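Local coordinates for protein alpha-glucosidase (Bacteroides thetaiotaomicron, PDB 5XFM) that probably hydrolyses beta-L-arabinopyranosides and alpha-galactosides, as a bifunctional, calcium-bound glycoside hydrolase of family 97, at residues T138-E142 against V234-M238; H191-C197 against S221-D225; V214-G220 against D408-R414; E241-N245 against G366-D370. The protein carries 1 engineered substitution. One frame throughout, in Å; residues are numbered along the deposited sequence.

Interaction 1 of 4, residues T138-E142 against V234-M238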
loop_
_atom_site.group_PDB
_atom_site.type_symbol
_atom_site.label_atom_id
_atom_site.label_comp_id
_atom_site.label_asym_id
_atom_site.label_seq_id
_atom_site.Cartn_x
_atom_site.Cartn_y
_atom_site.Cartn_z
ATOM N N THR A 138 -18.200 20.108 9.997
ATOM C CA THR A 138 -16.781 20.222 9.714
ATOM C C THR A 138 -16.013 19.754 10.941
ATOM O O THR A 138 -16.136 20.343 12.011
ATOM C CB THR A 138 -16.381 21.669 9.384
ATOM O OG1 THR A 138 -17.128 22.134 8.252
ATOM C CG2 THR A 138 -14.894 21.759 9.078
ATOM N N VAL A 139 -15.224 18.697 10.794
ATOM C CA VAL A 139 -14.400 18.226 11.904
ATOM C C VAL A 139 -13.104 19.020 11.947
ATOM O O VAL A 139 -12.234 18.852 11.090
ATOM C CB VAL A 139 -14.081 16.719 11.802
ATOM C CG1 VAL A 139 -13.159 16.294 12.937
ATOM C CG2 VAL A 139 -15.362 15.902 11.817
ATOM N N LYS A 140 -12.989 19.897 12.939
ATOM C CA LYS A 140 -11.834 20.775 13.059
ATOM C C LYS A 140 -10.577 19.979 13.386
ATOM O O LYS A 140 -9.488 20.311 12.910
ATOM C CB LYS A 140 -12.056 21.836 14.145
ATOM C CG LYS A 140 -13.226 22.780 13.912
ATOM C CD LYS A 140 -13.311 23.829 15.017
ATOM C CE LYS A 140 -14.606 24.631 14.933
ATOM N NZ LYS A 140 -14.693 25.464 13.698
ATOM N N GLU A 141 -10.726 18.928 14.191
ATOM C CA GLU A 141 -9.546 18.177 14.622
ATOM C C GLU A 141 -9.889 16.828 15.251
ATOM O O GLU A 141 -10.929 16.687 15.865
ATOM C CB GLU A 141 -8.772 19.049 15.615
ATOM C CG GLU A 141 -7.631 18.412 16.357
ATOM C CD GLU A 141 -6.967 19.411 17.282
ATOM O OE1 GLU A 141 -7.685 20.304 17.787
ATOM O OE2 GLU A 141 -5.739 19.319 17.496
ATOM N N GLU A 142 -9.032 15.829 15.088
ATOM C CA GLU A 142 -9.201 14.577 15.820
ATOM C C GLU A 142 -8.223 14.519 16.987
ATOM O O GLU A 142 -7.057 14.886 16.849
ATOM C CB GLU A 142 -9.019 13.357 14.904
ATOM C CG GLU A 142 -10.313 12.878 14.260
ATOM C CD GLU A 142 -10.141 11.649 13.379
ATOM O OE1 GLU A 142 -9.759 10.572 13.888
ATOM O OE2 GLU A 142 -10.400 11.762 12.163
ATOM N N VAL A 234 -3.565 11.359 15.569
ATOM C CA VAL A 234 -4.047 11.472 14.205
ATOM C C VAL A 234 -4.014 12.935 13.776
ATOM O O VAL A 234 -4.644 13.790 14.402
ATOM C CB VAL A 234 -5.474 10.926 14.064
ATOM C CG1 VAL A 234 -6.028 11.234 12.661
ATOM C CG2 VAL A 234 -5.491 9.428 14.345
ATOM N N ALA A 235 -3.252 13.226 12.728
ATOM C CA ALA A 235 -3.123 14.589 12.239
ATOM C C ALA A 235 -3.759 14.733 10.863
ATOM O O ALA A 235 -3.668 13.824 10.034
ATOM C CB ALA A 235 -1.651 15.001 12.190
ATOM N N PHE A 236 -4.383 15.884 10.618
ATOM C CA PHE A 236 -4.990 16.178 9.326
ATOM C C PHE A 236 -3.924 16.782 8.402
ATOM O O PHE A 236 -2.850 17.162 8.874
ATOM C CB PHE A 236 -6.179 17.130 9.505
ATOM C CG PHE A 236 -7.380 16.489 10.136
ATOM C CD1 PHE A 236 -7.472 15.109 10.250
ATOM C CD2 PHE A 236 -8.409 17.271 10.646
ATOM C CE1 PHE A 236 -8.572 14.520 10.845
ATOM C CE2 PHE A 236 -9.513 16.687 11.241
ATOM C CZ PHE A 236 -9.593 15.310 11.341
ATOM N N PRO A 237 -4.206 16.866 7.084
ATOM C CA PRO A 237 -3.187 17.393 6.164
ATOM C C PRO A 237 -2.741 18.819 6.483
ATOM O O PRO A 237 -3.465 19.575 7.132
ATOM C CB PRO A 237 -3.877 17.333 4.790
ATOM C CG PRO A 237 -5.332 17.090 5.069
ATOM C CD PRO A 237 -5.385 16.356 6.363
ATOM N N MET A 238 -1.536 19.169 6.037
ATOM C CA MET A 238 -0.998 20.505 6.235
ATOM C C MET A 238 -1.640 21.511 5.280
ATOM O O MET A 238 -1.960 21.177 4.146
ATOM C CB MET A 238 0.520 20.485 6.057
ATOM C CG MET A 238 1.206 19.490 6.979
ATOM S SD MET A 238 2.890 19.119 6.478
ATOM C CE MET A 238 2.608 18.316 4.904
#
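V234 meets E142 with one branch: its CG1 lies 4.0 Å from E142 OE1, the valine and the glutamate crossing at a slant. Their carbonyl oxygens, V234 O and E142 O, are two acceptors that come within 3.6 Å; no hydrogen bond joins the two segments, and the backbone of V234 pairs instead with T144, two residues further along the neighbouring strand. F236 then carries most of the contact. With CG anti to its own carbonyl carbon (chi1 -72°), its ring reaches into the bend of 138-142. E142 OE2 lies at the ring edge, in its plane, 3.6 Å from F236 CE1, and the carboxylate is turned 73° to that plane. Such an approach probably sets negative charge against the electropositive ring hydrogens, although the main partner of this carboxylate is R261, in a salt bridge, and Y218 OH bonds the same oxygen. V139 O also lies at the edge near the ring plane, 3.5 Å from F236 CE2, while V139 CG1 adds an apolar touch to F236 CZ at 4.0 Å. E141 CA approaches obliquely, 3.7 Å from F236 CE2. Loop residues S221 and P250 also touch the phenylalanine. The bend that receives the ring is a classic beta bulge, K140 and E141 both facing N58, in an antiparallel sheet of the N-terminal, mutarotase-like beta-sandwich domain.

Interaction 2 of 4, residues H191-C197 against S221-D225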
loop_
_atom_site.group_PDB
_atom_site.type_symbol
_atom_site.label_atom_id
_atom_site.label_comp_id
_atom_site.label_asym_id
_atom_site.label_seq_id
_atom_site.Cartn_x
_atom_site.Cartn_y
_atom_site.Cartn_z
ATOM N N HIS A 191 6.831 16.867 10.615
ATOM C CA HIS A 191 5.415 16.737 10.278
ATOM C C HIS A 191 4.877 15.336 10.560
ATOM O O HIS A 191 3.892 14.911 9.960
ATOM C CB HIS A 191 5.187 17.113 8.812
ATOM C CG HIS A 191 5.596 18.516 8.480
ATOM N ND1 HIS A 191 5.013 19.621 9.064
ATOM C CD2 HIS A 191 6.532 18.995 7.626
ATOM C CE1 HIS A 191 5.574 20.718 8.586
ATOM N NE2 HIS A 191 6.498 20.366 7.710
ATOM N N GLY A 192 5.504 14.632 11.498
ATOM C CA GLY A 192 5.106 13.275 11.829
ATOM C C GLY A 192 5.336 12.270 10.712
ATOM O O GLY A 192 6.256 12.415 9.916
ATOM N N TYR A 193 4.488 11.251 10.643
ATOM C CA TYR A 193 4.747 10.097 9.786
ATOM C C TYR A 193 3.514 9.671 8.998
ATOM O O TYR A 193 2.390 9.780 9.488
ATOM C CB TYR A 193 5.248 8.932 10.637
ATOM C CG TYR A 193 6.295 9.354 11.635
ATOM C CD1 TYR A 193 7.637 9.393 11.289
ATOM C CD2 TYR A 193 5.937 9.744 12.920
ATOM C CE1 TYR A 193 8.592 9.790 12.199
ATOM C CE2 TYR A 193 6.887 10.147 13.834
ATOM C CZ TYR A 193 8.210 10.168 13.469
ATOM O OH TYR A 193 9.154 10.561 14.379
ATOM N N THR A 194 3.714 9.180 7.783
ATOM C CA THR A 194 2.578 8.719 6.994
ATOM C C THR A 194 2.300 7.239 7.233
ATOM O O THR A 194 3.216 6.463 7.530
ATOM C CB THR A 194 2.775 8.967 5.487
ATOM O OG1 THR A 194 3.914 8.240 5.014
ATOM C CG2 THR A 194 2.932 10.448 5.220
ATOM N N PHE A 195 1.026 6.868 7.114
ATOM C CA PHE A 195 0.574 5.489 7.290
ATOM C C PHE A 195 1.129 4.587 6.198
ATOM O O PHE A 195 1.465 5.067 5.114
ATOM C CB PHE A 195 -0.964 5.417 7.303
ATOM C CG PHE A 195 -1.598 6.028 8.525
ATOM C CD1 PHE A 195 -1.181 5.663 9.799
ATOM C CD2 PHE A 195 -2.614 6.963 8.398
ATOM C CE1 PHE A 195 -1.766 6.218 10.925
ATOM C CE2 PHE A 195 -3.202 7.526 9.520
ATOM C CZ PHE A 195 -2.776 7.152 10.786
ATOM N N PRO A 196 1.259 3.280 6.487
ATOM C CA PRO A 196 1.034 2.685 7.812
ATOM C C PRO A 196 2.284 2.777 8.676
ATOM O O PRO A 196 3.371 3.084 8.173
ATOM C CB PRO A 196 0.673 1.234 7.482
ATOM C CG PRO A 196 1.467 0.950 6.234
ATOM C CD PRO A 196 1.440 2.246 5.451
ATOM N N CYS A 197 2.126 2.514 9.966
ATOM C CA CYS A 197 3.205 2.723 10.918
ATOM C C CYS A 197 3.426 1.491 11.788
ATOM O O CYS A 197 2.517 1.052 12.486
ATOM C CB CYS A 197 2.887 3.934 11.787
ATOM S SG CYS A 197 2.659 5.442 10.844
ATOM N N SER A 221 -5.351 10.991 6.514
ATOM C CA SER A 221 -4.690 11.383 7.754
ATOM C C SER A 221 -3.327 10.718 7.900
ATOM O O SER A 221 -2.955 9.852 7.106
ATOM C CB SER A 221 -5.571 11.058 8.961
ATOM O OG SER A 221 -6.652 11.968 9.055
ATOM N N ARG A 222 -2.595 11.130 8.929
ATOM C CA ARG A 222 -1.258 10.606 9.188
ATOM C C ARG A 222 -0.994 10.640 10.693
ATOM O O ARG A 222 -1.871 11.034 11.465
ATOM C CB ARG A 222 -0.205 11.425 8.456
ATOM C CG ARG A 222 0.029 12.765 9.106
ATOM C CD ARG A 222 0.989 13.619 8.339
ATOM N NE ARG A 222 1.196 14.877 9.038
ATOM C CZ ARG A 222 0.419 15.938 8.889
ATOM N NH1 ARG A 222 -0.616 15.881 8.068
ATOM N NH2 ARG A 222 0.671 17.046 9.571
ATOM N N LEU A 223 0.192 10.216 11.119
ATOM C CA LEU A 223 0.547 10.335 12.533
ATOM C C LEU A 223 1.394 11.581 12.787
ATOM O O LEU A 223 2.251 11.948 11.967
ATOM C CB LEU A 223 1.285 9.084 13.035
ATOM C CG LEU A 223 0.448 7.819 13.265
ATOM C CD1 LEU A 223 1.248 6.740 13.992
ATOM C CD2 LEU A 223 -0.846 8.133 13.998
ATOM N N SER A 224 1.122 12.250 13.905
ATOM C CA SER A 224 1.927 13.393 14.333
ATOM C C SER A 224 3.297 12.944 14.827
ATOM O O SER A 224 3.600 11.753 14.880
ATOM C CB SER A 224 1.236 14.174 15.453
ATOM O OG SER A 224 1.156 13.405 16.645
ATOM N N ASP A 225 4.130 13.910 15.190
ATOM C CA ASP A 225 5.320 13.603 15.965
ATOM C C ASP A 225 4.867 13.089 17.336
ATOM O O ASP A 225 3.709 13.287 17.730
ATOM C CB ASP A 225 6.219 14.832 16.118
ATOM C CG ASP A 225 7.134 15.039 14.921
ATOM O OD1 ASP A 225 6.989 16.069 14.230
ATOM O OD2 ASP A 225 8.025 14.196 14.701
HETATM O O HOH W 1 8.428 11.707 16.714
HETATM O O HOH W 2 -0.378 9.354 6.066
#
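Y193 and L223 form a single antiparallel bridge, a hydrogen-bonded pair that ties a loop of the mutarotase-like N-terminal domain to the short strand 222-223. Y193 N gives to L223 O at 2.7 Å, and L223 N returns the bond to Y193 O at 2.8 Å. Around this pair the side chains take quite different attitudes. F195 crosses L223 at about a right angle, bringing its CE1 to 3.6 Å from L223 CG and placing L223 N over the outer part of one ring face; C197 SG closes on the same leucine, 3.7 Å from its CD1. R222 runs alongside the loop: CG sits between the backbone N and the carbonyl carbon (chi1 74°), and the chain then extends so that NE donates to H191 O at 2.8 Å. That oxygen lies at the guanidinium edge, 18° out of its plane. Y193 and D225 also cross at about a right angle, ring and carboxylate planes 77° apart; S187 is the principal partner of this carboxylate. G192, with no side chain on the side facing L223, brings its CA to 3.2 Å from L223 O in a CA-H...O contact. Beyond the bridge a water takes over the pairing: it accepts from F195 N at 3.0 Å and donates to S221 O at 2.8 Å, an oxygen also bonded to R439.

Interaction 3 of 4, residues V214-G220 against D408-R414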
loop_
_atom_site.group_PDB
_atom_site.type_symbol
_atom_site.label_atom_id
_atom_site.label_comp_id
_atom_site.label_asym_id
_atom_site.label_seq_id
_atom_site.Cartn_x
_atom_site.Cartn_y
_atom_site.Cartn_z
ATOM N N VAL A 214 -11.050 5.753 3.408
ATOM C CA VAL A 214 -10.987 7.168 3.068
ATOM C C VAL A 214 -11.407 7.406 1.622
ATOM O O VAL A 214 -10.799 6.878 0.685
ATOM C CB VAL A 214 -9.579 7.745 3.276
ATOM C CG1 VAL A 214 -9.506 9.184 2.754
ATOM C CG2 VAL A 214 -9.181 7.652 4.742
ATOM N N ASP A 215 -12.459 8.196 1.449
ATOM C CA ASP A 215 -12.909 8.567 0.120
ATOM C C ASP A 215 -13.186 10.051 0.094
ATOM O O ASP A 215 -12.643 10.799 0.903
ATOM C CB ASP A 215 -14.152 7.768 -0.298
ATOM C CG ASP A 215 -15.266 7.796 0.749
ATOM O OD1 ASP A 215 -15.504 8.853 1.378
ATOM O OD2 ASP A 215 -15.916 6.747 0.932
ATOM N N SER A 216 -14.074 10.469 -0.796
ATOM C CA SER A 216 -14.357 11.885 -0.988
ATOM C C SER A 216 -14.933 12.563 0.260
ATOM O O SER A 216 -14.953 13.789 0.351
ATOM C CB SER A 216 -15.294 12.070 -2.189
ATOM O OG SER A 216 -16.574 11.527 -1.942
ATOM N N ARG A 217 -15.419 11.769 1.212
ATOM C CA ARG A 217 -16.098 12.316 2.386
ATOM C C ARG A 217 -15.153 12.699 3.532
ATOM O O ARG A 217 -15.604 13.124 4.589
ATOM C CB ARG A 217 -17.156 11.326 2.886
ATOM C CG ARG A 217 -18.440 11.360 2.058
ATOM C CD ARG A 217 -19.314 10.136 2.270
ATOM N NE ARG A 217 -18.674 8.914 1.790
ATOM C CZ ARG A 217 -19.036 7.685 2.153
ATOM N NH1 ARG A 217 -20.037 7.508 3.010
ATOM N NH2 ARG A 217 -18.395 6.631 1.663
ATOM N N TYR A 218 -13.847 12.580 3.324
ATOM C CA TYR A 218 -12.905 12.942 4.376
ATOM C C TYR A 218 -11.553 13.311 3.782
ATOM O O TYR A 218 -11.371 13.304 2.566
ATOM C CB TYR A 218 -12.743 11.787 5.363
ATOM C CG TYR A 218 -12.625 12.167 6.832
ATOM C CD1 TYR A 218 -13.754 12.504 7.574
ATOM C CD2 TYR A 218 -11.400 12.125 7.489
ATOM C CE1 TYR A 218 -13.670 12.817 8.919
ATOM C CE2 TYR A 218 -11.302 12.439 8.844
ATOM C CZ TYR A 218 -12.443 12.784 9.554
ATOM O OH TYR A 218 -12.360 13.097 10.896
ATOM N N CYS A 219 -10.607 13.625 4.656
ATOM C CA CYS A 219 -9.231 13.854 4.249
ATOM C C CYS A 219 -8.421 12.602 4.558
ATOM O O CYS A 219 -8.854 11.760 5.343
ATOM C CB CYS A 219 -8.651 15.062 4.984
ATOM S SG CYS A 219 -8.653 14.864 6.787
ATOM N N GLY A 220 -7.254 12.474 3.936
ATOM C CA GLY A 220 -6.312 11.438 4.322
ATOM C C GLY A 220 -5.614 11.903 5.585
ATOM O O GLY A 220 -5.333 13.089 5.731
ATOM N N ASP A 408 -3.104 15.422 0.662
ATOM C CA ASP A 408 -4.061 14.591 1.384
ATOM C C ASP A 408 -5.385 15.288 1.650
ATOM O O ASP A 408 -6.277 14.715 2.272
ATOM C CB ASP A 408 -3.447 14.127 2.720
ATOM C CG ASP A 408 -2.656 12.825 2.594
ATOM O OD1 ASP A 408 -2.812 12.107 1.584
ATOM O OD2 ASP A 408 -1.872 12.514 3.519
ATOM N N LYS A 409 -5.513 16.528 1.192
ATOM C CA LYS A 409 -6.740 17.275 1.423
ATOM C C LYS A 409 -7.942 16.609 0.755
ATOM O O LYS A 409 -7.802 15.951 -0.282
ATOM C CB LYS A 409 -6.587 18.708 0.934
ATOM C CG LYS A 409 -5.695 19.558 1.815
ATOM C CD LYS A 409 -5.526 20.955 1.242
ATOM C CE LYS A 409 -4.837 21.881 2.234
ATOM N NZ LYS A 409 -4.444 23.159 1.580
ATOM N N GLN A 410 -9.116 16.815 1.347
ATOM C CA GLN A 410 -10.359 16.217 0.883
ATOM C C GLN A 410 -10.636 16.551 -0.596
ATOM O O GLN A 410 -11.201 15.744 -1.317
ATOM C CB GLN A 410 -11.521 16.666 1.792
ATOM C CG GLN A 410 -12.909 16.243 1.308
ATOM C CD GLN A 410 -13.998 16.423 2.352
ATOM O OE1 GLN A 410 -13.958 17.347 3.163
ATOM N NE2 GLN A 410 -15.006 15.561 2.302
ATOM N N GLU A 411 -10.238 17.742 -1.024
ATOM C CA GLU A 411 -10.284 18.179 -2.427
ATOM C C GLU A 411 -9.540 17.202 -3.369
ATOM O O GLU A 411 -9.979 16.893 -4.498
ATOM C CB GLU A 411 -9.695 19.593 -2.513
ATOM C CG GLU A 411 -9.577 20.197 -3.888
ATOM C CD GLU A 411 -9.406 21.709 -3.827
ATOM O OE1 GLU A 411 -10.125 22.354 -3.031
ATOM O OE2 GLU A 411 -8.551 22.248 -4.565
ATOM N N THR A 412 -8.411 16.705 -2.882
ATOM C CA THR A 412 -7.608 15.771 -3.636
ATOM C C THR A 412 -8.270 14.405 -3.623
ATOM O O THR A 412 -8.267 13.699 -4.636
ATOM C CB THR A 412 -6.170 15.678 -3.082
ATOM O OG1 THR A 412 -5.681 16.996 -2.816
ATOM C CG2 THR A 412 -5.245 14.994 -4.088
ATOM N N MET A 413 -8.834 14.027 -2.476
ATOM C CA MET A 413 -9.613 12.790 -2.380
ATOM C C MET A 413 -10.744 12.802 -3.410
ATOM O O MET A 413 -10.997 11.800 -4.105
ATOM C CB MET A 413 -10.190 12.606 -0.970
ATOM C CG MET A 413 -9.147 12.535 0.139
ATOM S SD MET A 413 -7.952 11.212 -0.129
ATOM C CE MET A 413 -6.516 12.191 -0.565
ATOM N N ARG A 414 -11.415 13.949 -3.499
ATOM C CA ARG A 414 -12.477 14.159 -4.475
ATOM C C ARG A 414 -11.936 13.885 -5.863
ATOM O O ARG A 414 -12.578 13.183 -6.661
ATOM C CB ARG A 414 -13.036 15.582 -4.388
ATOM C CG ARG A 414 -13.967 15.810 -3.211
ATOM C CD ARG A 414 -14.400 17.270 -3.111
ATOM N NE ARG A 414 -15.189 17.517 -1.903
ATOM C CZ ARG A 414 -14.929 18.474 -1.016
ATOM N NH1 ARG A 414 -13.899 19.287 -1.197
ATOM N NH2 ARG A 414 -15.701 18.623 0.051
HETATM O O HOH W 3 -2.381 13.727 5.906
#
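Q410 and S216 join two domains: the loop 214-220 of the N-terminal domain lies against the first turn of helix 410-425, which links two successive parallel strands of the TIM-barrel domain. Two direct hydrogen bonds cross the interface. Q410 starts with CG anti to its backbone N (chi1 173°) and continues extended, so that NE2 meets S216 O at 2.6 Å, nearly straight (171°) and in the plane of the amide; its OE1 is held by A251 N. Further along, G220 N donates to D408 O at 3.0 Å, just ahead of K409, the N-cap position. Van der Waals contact centres on M413. Its chain folds back at chi2 and chi3, setting SD 3.9 Å from V214 CG1, an apolar touch, while its CG rests against a carbonyl oxygen, 3.4 Å from Y218 O. Charged groups brace the loop from within: a type I turn from D215 to Y218 is reinforced by the salt bridge between R217 NH2 and D215 OD2, 2.6 Å long, and by an Asx turn in which D215 OD1 accepts from R217 N. Water completes the seam, donating to G220 O at 3.0 Å and to D408 OD2 at 2.7 Å; Y173 OH binds that same carboxylate oxygen.

Interaction 4 of 4, residues E241-N245 against G366-D370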
loop_
_atom_site.group_PDB
_atom_site.type_symbol
_atom_site.label_atom_id
_atom_site.label_comp_id
_atom_site.label_asym_id
_atom_site.label_seq_id
_atom_site.Cartn_x
_atom_site.Cartn_y
_atom_site.Cartn_z
ATOM N N GLU A 241 -0.323 22.114 1.693
ATOM C CA GLU A 241 -0.480 21.101 0.649
ATOM C C GLU A 241 -1.395 21.619 -0.472
ATOM O O GLU A 241 -2.098 22.617 -0.291
ATOM C CB GLU A 241 -1.038 19.797 1.223
ATOM C CG GLU A 241 -0.061 19.031 2.107
ATOM C CD GLU A 241 -0.642 17.724 2.638
ATOM O OE1 GLU A 241 -0.981 16.838 1.819
ATOM O OE2 GLU A 241 -0.769 17.590 3.877
ATOM N N ASN A 242 -1.350 20.964 -1.633
ATOM C CA ASN A 242 -2.146 21.376 -2.794
ATOM C C ASN A 242 -1.844 22.826 -3.171
ATOM O O ASN A 242 -2.728 23.557 -3.634
ATOM C CB ASN A 242 -3.641 21.196 -2.508
ATOM C CG ASN A 242 -4.474 21.087 -3.769
ATOM O OD1 ASN A 242 -4.012 20.583 -4.791
ATOM N ND2 ASN A 242 -5.713 21.568 -3.702
ATOM N N ASN A 243 -0.600 23.236 -2.921
ATOM C CA ASN A 243 -0.151 24.615 -3.120
ATOM C C ASN A 243 -0.973 25.641 -2.329
ATOM O O ASN A 243 -1.052 26.804 -2.709
ATOM C CB ASN A 243 -0.170 24.971 -4.601
ATOM C CG ASN A 243 0.828 26.051 -4.949
ATOM O OD1 ASN A 243 1.862 26.198 -4.292
ATOM N ND2 ASN A 243 0.533 26.806 -5.994
ATOM N N GLY A 244 -1.589 25.207 -1.232
ATOM C CA GLY A 244 -2.395 26.099 -0.416
ATOM C C GLY A 244 -3.848 26.200 -0.852
ATOM O O GLY A 244 -4.595 27.026 -0.329
ATOM N N ASN A 245 -4.251 25.378 -1.819
ATOM C CA ASN A 245 -5.649 25.360 -2.264
ATOM C C ASN A 245 -6.485 24.348 -1.489
ATOM O O ASN A 245 -6.030 23.239 -1.217
ATOM C CB ASN A 245 -5.737 25.046 -3.758
ATOM C CG ASN A 245 -4.810 25.913 -4.584
ATOM O OD1 ASN A 245 -5.008 27.122 -4.702
ATOM N ND2 ASN A 245 -3.782 25.298 -5.150
ATOM N N GLY A 366 -3.316 19.955 -12.803
ATOM C CA GLY A 366 -3.740 21.147 -13.482
ATOM C C GLY A 366 -3.209 22.378 -12.778
ATOM O O GLY A 366 -2.508 23.178 -13.392
ATOM N N TYR A 367 -3.535 22.553 -11.496
ATOM C CA TYR A 367 -3.350 23.872 -10.892
ATOM C C TYR A 367 -2.576 23.974 -9.568
ATOM O O TYR A 367 -2.611 25.025 -8.931
ATOM C CB TYR A 367 -4.725 24.523 -10.700
ATOM C CG TYR A 367 -5.662 23.763 -9.782
ATOM C CD1 TYR A 367 -5.555 23.878 -8.399
ATOM C CD2 TYR A 367 -6.662 22.946 -10.294
ATOM C CE1 TYR A 367 -6.401 23.186 -7.555
ATOM C CE2 TYR A 367 -7.518 22.254 -9.454
ATOM C CZ TYR A 367 -7.379 22.379 -8.084
ATOM O OH TYR A 367 -8.219 21.697 -7.231
ATOM N N TRP A 368 -1.834 22.947 -9.163
ATOM C CA TRP A 368 -1.214 23.023 -7.840
ATOM C C TRP A 368 0.312 22.860 -7.821
ATOM O O TRP A 368 0.936 23.018 -6.766
ATOM C CB TRP A 368 -1.839 21.977 -6.907
ATOM C CG TRP A 368 -1.815 20.586 -7.467
ATOM C CD1 TRP A 368 -0.801 19.678 -7.350
ATOM C CD2 TRP A 368 -2.842 19.944 -8.227
ATOM N NE1 TRP A 368 -1.129 18.515 -7.989
ATOM C CE2 TRP A 368 -2.380 18.648 -8.537
ATOM C CE3 TRP A 368 -4.111 20.336 -8.673
ATOM C CZ2 TRP A 368 -3.141 17.741 -9.270
ATOM C CZ3 TRP A 368 -4.858 19.442 -9.405
ATOM C CH2 TRP A 368 -4.374 18.155 -9.695
ATOM N N ASN A 369 0.910 22.557 -8.968
ATOM C CA ASN A 369 2.356 22.377 -9.037
ATOM C C ASN A 369 2.975 22.915 -10.328
ATOM O O ASN A 369 2.293 23.551 -11.134
ATOM C CB ASN A 369 2.711 20.892 -8.864
ATOM C CG ASN A 369 2.109 20.004 -9.954
ATOM O OD1 ASN A 369 2.060 20.371 -11.134
ATOM N ND2 ASN A 369 1.674 18.818 -9.560
ATOM N N ASP A 370 4.249 22.593 -10.546
ATOM C CA ASP A 370 4.995 23.084 -11.711
ATOM C C ASP A 370 5.353 21.995 -12.719
ATOM O O ASP A 370 6.350 22.103 -13.422
ATOM C CB ASP A 370 6.284 23.784 -11.276
ATOM C CG ASP A 370 6.030 25.076 -10.531
ATOM O OD1 ASP A 370 5.062 25.792 -10.871
ATOM O OD2 ASP A 370 6.812 25.379 -9.610
#
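Y367 presents an edge to N245, whose ND2 lies in the ring plane 4.0 Å from Y367 CD1, the amide turned 77° to the ring as the two side chains slide past each other in opposite directions. One face of the tyrosine is covered by its own neighbour: W368 CE3 stands 3.6 Å above that plane, over the ring centre. The indole in turn has Y367 CD1 in plane at its edge and G366 N over the rim of one face. Across the contact, N242 OD1 reaches the base of the tryptophan obliquely, 3.3 Å from W368 CB and 3.5 Å from W368 CG, with amide and indole planes 46° apart. N243 adds a close touch, its CB 3.1 Å from W368 O. No hydrogen bond links the two segments, which meet by van der Waals contact. The asparagines sit on a left-handed turn, N242, N243 and G244 all having positive phi, and N242 ND2 steadies it by donating to N245 O at 3.0 Å (156°) from above the carbonyl plane. The polar ends are engaged further out: N243 OD1 with R168 and W368 NE1 with F404 O. The contact thus joins a loop between strands 231-235 and 251-253 to the barrel loop that follows strand 357-363, beside helix 410-425, where E411 binds Y367 OH and L415 packs on W368.

The four contacts show how a beta-sandwich and a TIM barrel are sewn together. Interactions 1 and 2 belong to the N-terminal domain, their centres 12 Å apart, and share a sheet through a probable hydrogen bond, A235 N to R222 O (2.9 Å). Y218 OH, 2.7 Å from E142 OE2 in a probable hydrogen bond, ties interaction 1 to the loop of interaction 3, 12 Å away centre to centre, whose other segment, 408-414, belongs to the barrel. Interaction 4 repeats the domain crossing, its centre 15 Å from that of interaction 3, to which D408 N and E241 OE1 (2.8 Å) join it by a probable hydrogen bond. None touches the calcium bound by E174, E452 and E458; the side chains of T194 and W368 lie about 14 and 13 Å from it.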